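Local atomic coordinates of putative fimbrial subunit (Corynebacterium diphtheriae, PDB entry 4HSQ), a protein that forms, as the major pilin SpaD, the repeating subunit of pilus shafts on the bacterial surface and probably serves in adhesion. Residues 205-215 with 245-253; 61-72 with 84-95. All coordinates share one frame; numbering follows the deposited sequence.

The two contacts belong to successive domains of a two-domain piece of the pilin. Contact 2 (61-72 with 84-95) closes first along the chain and lies in the adhesin-like Sgo0707 N2 domain; contact 1 (205-215 with 245-253) lies in the prealbumin-like domain that follows. Their centres are 37 Å apart and their nearest atoms about 20 Å, so they do not touch, although strands of one mixed sheet reach both. Only contact 1 reaches a bound ion: Ile251 and Glu253 give backbone oxygens to the calcium ion, whose shell Asp260, Asp261 and Thr264 help to complete. Each contact sets a short threonine-capped helix against a loop whose aspartate (Asp209, Asp70) makes a salt bridge to a basic residue of the other segment.

Contact 1 of 2, residues 205-215 with 245-253; sequences LHVTDFEDGKE and EFTRAKISE. With CA (calcium ion), chain B.
Arg248, in the first turn of a short helix of the prealbumin-like domain, reaches across to Asp209, Phe210 and Glu215 and carries the polar half of this loop-to-helix contact, as Phe246 does the apolar half. Its chain runs straight to CD, then bends at chi3 (-63°), which lays the guanidinium against Phe210: CD2 of Phe210 sits over one guanidinium face, 3.6 Å from CZ of Arg248, with the two planes 40° apart. The guanidinium edge takes the acids. NE of Arg248 gives an almost straight bond to OD2 of Asp209 (3.0 Å); OD2 lies in the guanidinium plane, while NE comes to it from above the carboxylate plane. NH2 of Arg248 meets OE2 of Glu215 at 2.8 Å, on the syn side but tilted out of the carboxylate plane. Asp209 has a second grip. With CG tucked between its own backbone N and carbonyl carbon, it turns OD1 to the backbone N of Arg248 (3.0 Å), while a water joins its OD2 to the N of Ala249. The carboxylate thus sits at the N-terminal end of the helix, which would probably help to stabilise its charge. Thr247 is the N-cap, its OG1 accepting from the N of Lys250.

Before the helix, Phe246 centres an inverse gamma turn, and its O accepts from the N of Thr208. The Phe246 ring lies between aliphatic groups: CD1 of Ile251 stands over the centre of one face, CB of Leu205 approaches CE2 of Phe246 to 3.5 Å, and O of Leu205 lies at the ring edge. CD1 of Ile251 also packs on CG1 of Val207 (3.7 Å). Farther along, the helix leads into the calcium site, where the ion is bound 2.3 Å from O of Ile251 and 2.3 Å from O of Glu253.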
# COMPACT_ATOMS: atom_id res chain seq x y z
N LEU A 205 -2.16 1.20 8.14
CA LEU A 205 -3.34 1.37 7.32
C LEU A 205 -3.11 2.33 6.19
O LEU A 205 -2.33 3.27 6.32
CB LEU A 205 -4.50 1.90 8.19
CG LEU A 205 -4.84 1.10 9.46
CD1 LEU A 205 -5.90 1.84 10.29
CD2 LEU A 205 -5.31 -0.33 9.09
N HIS A 206 -3.85 2.14 5.09
CA HIS A 206 -3.81 3.05 3.94
C HIS A 206 -4.44 4.38 4.36
O HIS A 206 -5.51 4.40 4.99
CB HIS A 206 -4.61 2.44 2.80
CG HIS A 206 -4.35 3.03 1.45
ND1 HIS A 206 -4.62 4.36 1.17
CD2 HIS A 206 -3.93 2.42 0.32
CE1 HIS A 206 -4.35 4.52 -0.12
NE2 HIS A 206 -3.95 3.38 -0.68
N VAL A 207 -3.77 5.48 4.03
CA VAL A 207 -4.35 6.81 4.33
C VAL A 207 -5.64 6.99 3.53
O VAL A 207 -5.78 6.44 2.42
CB VAL A 207 -3.38 7.99 4.08
CG1 VAL A 207 -2.05 7.77 4.81
CG2 VAL A 207 -3.16 8.24 2.57
N THR A 208 -6.56 7.81 4.06
CA THR A 208 -7.85 8.01 3.39
C THR A 208 -7.86 9.13 2.35
O THR A 208 -8.77 9.15 1.52
CB THR A 208 -8.92 8.33 4.44
OG1 THR A 208 -8.55 9.54 5.14
CG2 THR A 208 -9.10 7.20 5.45
N ASP A 209 -6.90 10.06 2.37
CA ASP A 209 -6.96 11.27 1.52
C ASP A 209 -6.15 11.18 0.22
O ASP A 209 -6.09 12.14 -0.53
CB ASP A 209 -6.49 12.49 2.35
CG ASP A 209 -5.06 12.38 2.84
OD1 ASP A 209 -4.71 11.32 3.40
OD2 ASP A 209 -4.28 13.32 2.60
N PHE A 210 -5.50 10.04 -0.03
CA PHE A 210 -4.66 9.88 -1.21
C PHE A 210 -4.66 8.42 -1.54
O PHE A 210 -4.35 7.59 -0.67
CB PHE A 210 -3.27 10.40 -0.92
CG PHE A 210 -2.41 10.64 -2.13
CD1 PHE A 210 -1.68 9.60 -2.69
CD2 PHE A 210 -2.28 11.92 -2.67
CE1 PHE A 210 -0.86 9.82 -3.80
CE2 PHE A 210 -1.44 12.14 -3.76
CZ PHE A 210 -0.73 11.09 -4.31
N GLU A 211 -5.02 8.09 -2.78
CA GLU A 211 -5.09 6.69 -3.19
C GLU A 211 -4.96 6.57 -4.69
O GLU A 211 -5.30 7.50 -5.45
CB GLU A 211 -6.37 6.00 -2.68
CG GLU A 211 -7.64 6.41 -3.40
CD GLU A 211 -8.91 6.18 -2.60
OE1 GLU A 211 -8.84 5.55 -1.51
OE2 GLU A 211 -9.97 6.64 -3.06
N ASP A 212 -4.43 5.40 -5.13
CA ASP A 212 -4.22 5.13 -6.56
C ASP A 212 -3.36 6.23 -7.24
O ASP A 212 -3.54 6.54 -8.42
CB ASP A 212 -5.57 4.93 -7.31
CG ASP A 212 -6.43 3.79 -6.79
OD1 ASP A 212 -5.87 2.87 -6.11
OD2 ASP A 212 -7.65 3.79 -7.07
N GLY A 213 -2.39 6.76 -6.50
CA GLY A 213 -1.43 7.72 -7.00
C GLY A 213 -1.89 9.16 -7.09
O GLY A 213 -1.13 10.00 -7.57
N LYS A 214 -3.07 9.49 -6.57
CA LYS A 214 -3.52 10.88 -6.63
C LYS A 214 -4.37 11.24 -5.41
O LYS A 214 -4.84 10.35 -4.69
CB LYS A 214 -4.27 11.14 -7.96
CG LYS A 214 -5.62 10.42 -8.04
CD LYS A 214 -6.21 10.35 -9.44
CE LYS A 214 -7.59 9.73 -9.41
NZ LYS A 214 -7.60 8.33 -8.86
N GLU A 215 -4.59 12.55 -5.19
CA GLU A 215 -5.47 13.02 -4.10
C GLU A 215 -6.83 12.39 -4.24
O GLU A 215 -7.31 12.24 -5.37
CB GLU A 215 -5.61 14.56 -4.13
CG GLU A 215 -4.29 15.29 -4.03
CD GLU A 215 -3.74 15.51 -2.63
OE1 GLU A 215 -4.52 15.40 -1.66
OE2 GLU A 215 -2.53 15.82 -2.52
N GLU A 245 -9.87 10.03 11.63
CA GLU A 245 -9.58 10.80 10.40
C GLU A 245 -8.14 10.48 10.03
O GLU A 245 -7.20 11.12 10.53
CB GLU A 245 -9.78 12.33 10.59
CG GLU A 245 -11.15 12.74 11.12
CD GLU A 245 -11.63 14.14 10.75
OE1 GLU A 245 -12.79 14.47 11.09
OE2 GLU A 245 -10.86 14.89 10.11
N PHE A 246 -7.95 9.41 9.27
CA PHE A 246 -6.63 8.86 8.98
C PHE A 246 -6.02 9.43 7.69
O PHE A 246 -5.72 8.72 6.74
CB PHE A 246 -6.73 7.34 8.96
CG PHE A 246 -5.45 6.63 9.29
CD1 PHE A 246 -4.92 6.67 10.58
CD2 PHE A 246 -4.76 5.93 8.31
CE1 PHE A 246 -3.72 6.00 10.88
CE2 PHE A 246 -3.57 5.28 8.61
CZ PHE A 246 -3.08 5.29 9.89
N THR A 247 -5.74 10.72 7.72
CA THR A 247 -5.16 11.46 6.59
C THR A 247 -3.66 11.69 6.80
O THR A 247 -3.18 11.69 7.93
CB THR A 247 -5.87 12.80 6.39
OG1 THR A 247 -5.57 13.64 7.51
CG2 THR A 247 -7.40 12.63 6.22
N ARG A 248 -2.93 11.90 5.71
CA ARG A 248 -1.51 12.24 5.77
C ARG A 248 -1.22 13.38 6.76
O ARG A 248 -0.30 13.27 7.59
CB ARG A 248 -1.01 12.66 4.37
CG ARG A 248 -0.91 11.50 3.37
CD ARG A 248 -0.55 12.01 1.99
NE ARG A 248 -1.56 12.89 1.43
CZ ARG A 248 -1.36 13.68 0.37
NH1 ARG A 248 -0.19 13.66 -0.26
NH2 ARG A 248 -2.32 14.48 -0.05
N ALA A 249 -2.00 14.48 6.68
CA ALA A 249 -1.81 15.66 7.54
C ALA A 249 -2.06 15.32 9.01
O ALA A 249 -1.25 15.73 9.87
CB ALA A 249 -2.72 16.78 7.09
N LYS A 250 -3.12 14.55 9.32
CA LYS A 250 -3.40 14.17 10.71
C LYS A 250 -2.32 13.24 11.29
O LYS A 250 -1.89 13.41 12.42
CB LYS A 250 -4.78 13.50 10.87
CG LYS A 250 -5.95 14.49 10.77
CD LYS A 250 -6.23 15.24 12.07
CE LYS A 250 -7.37 16.23 11.95
NZ LYS A 250 -8.69 15.54 11.80
N ILE A 251 -1.84 12.31 10.49
CA ILE A 251 -0.80 11.35 10.91
C ILE A 251 0.52 12.08 11.17
O ILE A 251 1.20 11.79 12.16
CB ILE A 251 -0.63 10.26 9.83
CG1 ILE A 251 -1.90 9.40 9.70
CG2 ILE A 251 0.64 9.40 10.07
CD1 ILE A 251 -1.98 8.58 8.40
N SER A 252 0.84 13.03 10.29
CA SER A 252 2.09 13.83 10.32
C SER A 252 2.23 14.65 11.61
O SER A 252 3.36 14.92 12.01
CB SER A 252 2.12 14.80 9.15
OG SER A 252 3.36 15.47 9.23
N GLU A 253 1.11 15.06 12.24
CA GLU A 253 1.19 15.81 13.52
C GLU A 253 2.03 15.04 14.52
O GLU A 253 2.04 13.82 14.50
CB GLU A 253 -0.19 16.07 14.10
CG GLU A 253 -0.96 17.10 13.32
CD GLU A 253 -2.14 17.65 14.08
OE1 GLU A 253 -1.94 18.47 15.02
OE2 GLU A 253 -3.28 17.26 13.75
CA CA B . 1.52 11.59 14.41
O HOH W 1 -10.37 9.97 7.07
O HOH W 2 -3.78 15.14 4.36
O HOH W 3 0.37 15.04 -2.68
O HOH W 4 -0.87 12.22 14.54

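Contact 2 of 2, residues 61-72 with 84-95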
# COMPACT_ATOMS: atom_id res chain seq x y z
N ALA A 61 1.50 -6.85 -25.20
CA ALA A 61 2.07 -6.14 -26.36
C ALA A 61 0.86 -5.80 -27.21
O ALA A 61 0.28 -6.70 -27.83
CB ALA A 61 3.08 -7.01 -27.11
N GLY A 62 0.38 -4.56 -27.09
CA GLY A 62 -0.86 -4.12 -27.73
C GLY A 62 -2.01 -4.84 -27.06
O GLY A 62 -2.19 -4.74 -25.84
N ASP A 63 -2.75 -5.65 -27.83
CA ASP A 63 -3.84 -6.46 -27.28
C ASP A 63 -3.39 -7.88 -27.01
O ASP A 63 -4.16 -8.66 -26.47
CB ASP A 63 -5.05 -6.45 -28.23
CG ASP A 63 -5.77 -5.11 -28.26
OD1 ASP A 63 -6.18 -4.64 -27.17
OD2 ASP A 63 -5.90 -4.54 -29.36
N THR A 64 -2.14 -8.24 -27.39
CA THR A 64 -1.64 -9.59 -27.18
C THR A 64 -1.22 -9.78 -25.71
O THR A 64 -0.28 -9.13 -25.26
CB THR A 64 -0.46 -9.89 -28.13
OG1 THR A 64 -0.82 -9.56 -29.46
CG2 THR A 64 0.02 -11.34 -28.05
N VAL A 65 -1.84 -10.73 -25.03
CA VAL A 65 -1.47 -11.06 -23.65
C VAL A 65 -0.32 -12.06 -23.73
O VAL A 65 -0.50 -13.15 -24.28
CB VAL A 65 -2.67 -11.57 -22.82
CG1 VAL A 65 -2.21 -12.02 -21.44
CG2 VAL A 65 -3.74 -10.48 -22.71
N LEU A 66 0.86 -11.70 -23.20
CA LEU A 66 2.01 -12.60 -23.27
C LEU A 66 1.91 -13.72 -22.24
O LEU A 66 1.23 -13.57 -21.23
CB LEU A 66 3.34 -11.82 -23.07
CG LEU A 66 3.71 -10.75 -24.10
CD1 LEU A 66 5.18 -10.37 -23.98
CD2 LEU A 66 3.43 -11.20 -25.53
N GLY A 67 2.56 -14.84 -22.54
CA GLY A 67 2.63 -15.97 -21.62
C GLY A 67 3.95 -15.97 -20.88
O GLY A 67 4.85 -15.20 -21.22
N THR A 68 4.12 -16.86 -19.89
CA THR A 68 5.37 -16.91 -19.12
C THR A 68 6.59 -17.35 -19.95
O THR A 68 7.70 -17.06 -19.53
CB THR A 68 5.22 -17.76 -17.87
OG1 THR A 68 4.96 -19.10 -18.29
CG2 THR A 68 4.13 -17.22 -16.93
N SER A 69 6.42 -17.93 -21.15
CA SER A 69 7.57 -18.25 -22.00
C SER A 69 8.04 -17.00 -22.75
O SER A 69 9.15 -17.00 -23.31
CB SER A 69 7.23 -19.35 -23.01
OG SER A 69 7.05 -20.57 -22.31
N ASP A 70 7.21 -15.93 -22.76
CA ASP A 70 7.47 -14.70 -23.49
C ASP A 70 8.32 -13.69 -22.71
O ASP A 70 8.75 -12.69 -23.29
CB ASP A 70 6.16 -14.06 -23.93
CG ASP A 70 5.37 -14.90 -24.92
OD1 ASP A 70 6.00 -15.57 -25.77
OD2 ASP A 70 4.13 -14.87 -24.86
N TYR A 71 8.57 -13.95 -21.43
CA TYR A 71 9.37 -13.05 -20.62
C TYR A 71 10.05 -13.80 -19.48
O TYR A 71 9.63 -14.90 -19.11
CB TYR A 71 8.52 -11.88 -20.07
CG TYR A 71 7.37 -12.30 -19.17
CD1 TYR A 71 7.56 -12.46 -17.79
CD2 TYR A 71 6.09 -12.52 -19.68
CE1 TYR A 71 6.51 -12.86 -16.96
CE2 TYR A 71 5.03 -12.91 -18.85
CZ TYR A 71 5.24 -13.07 -17.49
OH TYR A 71 4.22 -13.44 -16.66
N THR A 72 11.10 -13.22 -18.91
CA THR A 72 11.69 -13.82 -17.71
C THR A 72 11.44 -12.82 -16.61
O THR A 72 11.29 -11.62 -16.88
CB THR A 72 13.18 -14.16 -17.86
OG1 THR A 72 13.91 -12.94 -18.00
CG2 THR A 72 13.48 -15.11 -19.01
N VAL A 84 13.10 -7.11 -12.58
CA VAL A 84 13.45 -7.02 -14.00
C VAL A 84 12.58 -8.01 -14.76
O VAL A 84 12.63 -9.20 -14.47
CB VAL A 84 14.97 -7.28 -14.28
CG1 VAL A 84 15.29 -7.08 -15.76
CG2 VAL A 84 15.86 -6.37 -13.43
N VAL A 85 11.78 -7.51 -15.71
CA VAL A 85 10.92 -8.34 -16.56
C VAL A 85 11.47 -8.19 -17.96
O VAL A 85 11.40 -7.09 -18.51
CB VAL A 85 9.42 -7.95 -16.46
CG1 VAL A 85 8.58 -8.83 -17.38
CG2 VAL A 85 8.94 -8.05 -15.00
N THR A 86 12.07 -9.25 -18.50
CA THR A 86 12.77 -9.22 -19.80
C THR A 86 12.04 -10.03 -20.83
O THR A 86 11.78 -11.20 -20.59
CB THR A 86 14.19 -9.76 -19.61
OG1 THR A 86 14.83 -9.09 -18.53
CG2 THR A 86 15.05 -9.63 -20.87
N LEU A 87 11.76 -9.46 -22.00
CA LEU A 87 11.12 -10.26 -23.04
C LEU A 87 12.12 -11.25 -23.57
O LEU A 87 13.31 -10.92 -23.70
CB LEU A 87 10.54 -9.41 -24.19
CG LEU A 87 9.54 -8.31 -23.83
CD1 LEU A 87 8.88 -7.81 -25.09
CD2 LEU A 87 8.47 -8.80 -22.85
N THR A 88 11.65 -12.48 -23.80
CA THR A 88 12.49 -13.55 -24.35
C THR A 88 12.48 -13.41 -25.87
O THR A 88 11.70 -12.61 -26.39
CB THR A 88 11.93 -14.92 -23.93
OG1 THR A 88 10.63 -15.08 -24.47
CG2 THR A 88 11.89 -15.10 -22.43
N ASP A 89 13.22 -14.26 -26.60
CA ASP A 89 13.15 -14.23 -28.07
C ASP A 89 11.72 -14.57 -28.57
O ASP A 89 11.25 -13.92 -29.49
CB ASP A 89 14.21 -15.12 -28.71
CG ASP A 89 15.62 -14.57 -28.61
OD1 ASP A 89 15.78 -13.34 -28.43
OD2 ASP A 89 16.58 -15.38 -28.69
N GLU A 90 11.00 -15.51 -27.90
CA GLU A 90 9.61 -15.82 -28.29
C GLU A 90 8.67 -14.62 -28.02
O GLU A 90 7.81 -14.33 -28.84
CB GLU A 90 9.08 -17.05 -27.55
CG GLU A 90 9.73 -18.35 -27.98
CD GLU A 90 9.70 -19.46 -26.94
OE1 GLU A 90 8.85 -19.40 -26.02
OE2 GLU A 90 10.53 -20.39 -27.06
N GLY A 91 8.87 -13.95 -26.88
CA GLY A 91 8.11 -12.76 -26.53
C GLY A 91 8.32 -11.59 -27.47
O GLY A 91 7.36 -10.91 -27.86
N LEU A 92 9.58 -11.37 -27.86
CA LEU A 92 9.94 -10.30 -28.80
C LEU A 92 9.29 -10.53 -30.19
O LEU A 92 8.88 -9.56 -30.82
CB LEU A 92 11.45 -10.15 -28.93
CG LEU A 92 12.22 -9.68 -27.69
CD1 LEU A 92 13.69 -10.03 -27.82
CD2 LEU A 92 12.00 -8.19 -27.41
N LYS A 93 9.09 -11.80 -30.60
CA LYS A 93 8.42 -12.15 -31.86
C LYS A 93 6.94 -11.72 -31.86
O LYS A 93 6.39 -11.47 -32.92
CB LYS A 93 8.48 -13.67 -32.10
CG LYS A 93 9.82 -14.19 -32.58
CD LYS A 93 9.75 -15.69 -32.88
CE LYS A 93 11.11 -16.35 -33.00
NZ LYS A 93 11.74 -16.58 -31.66
N LYS A 94 6.30 -11.66 -30.67
CA LYS A 94 4.90 -11.30 -30.56
C LYS A 94 4.70 -9.78 -30.53
O LYS A 94 3.57 -9.31 -30.58
CB LYS A 94 4.27 -11.93 -29.30
CG LYS A 94 4.24 -13.44 -29.31
CD LYS A 94 3.41 -13.98 -28.15
CE LYS A 94 3.47 -15.49 -28.08
NZ LYS A 94 2.79 -16.00 -26.86
N VAL A 95 5.80 -9.01 -30.45
CA VAL A 95 5.70 -7.55 -30.37
C VAL A 95 5.59 -6.97 -31.78
O VAL A 95 6.43 -7.27 -32.62
CB VAL A 95 6.85 -6.89 -29.57
CG1 VAL A 95 6.63 -5.37 -29.41
CG2 VAL A 95 7.00 -7.55 -28.19
O HOH W 5 0.47 -14.69 -26.28
O HOH W 6 11.03 -18.68 -23.98
O HOH W 7 14.30 -10.67 -16.14
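Leu66 and Leu87 meet at the apolar centre, their side chains crossing at about a right angle with CD1 of Leu66 3.8 Å from CD2 of Leu87. The other methyl of Leu66, CD2, lies along the aliphatic part of Lys94, while CD1 of Tyr71 rests on CG1 of Val85. Tyr71 and Leu87 form a non-hydrogen-bonded antiparallel pair; beyond it, Thr72 and Thr86 exchange two backbone bonds, and a water joins their OG1 atoms.

Asp70 holds the polar edge. The extended chain of Lys94 brings NZ to the syn lone pair of Asp70 OD2 (2.7 Å), and Gly67 N reaches the anti side, tilted from the carboxylate plane, so two donors grip this one oxygen. Thr88, the helix N-cap, has OG1 between its backbone N and carbonyl carbon (chi1 63°); this hydroxyl donates to a lone pair of Ser69 O (2.7 Å) and accepts from Gly91 N, while Thr88 N bonds to Asp70 O (3.0 Å).

The contact packs the loop before strand 71-73 on helix 89-93, which directly follows the partner strand 82-87 of the hairpin. Strand 41-46 flanks strand 82-87, Leu66 and Tyr71 touch Val59 of strand 51-61, and Leu87 reaches Met101 of strand 100-109.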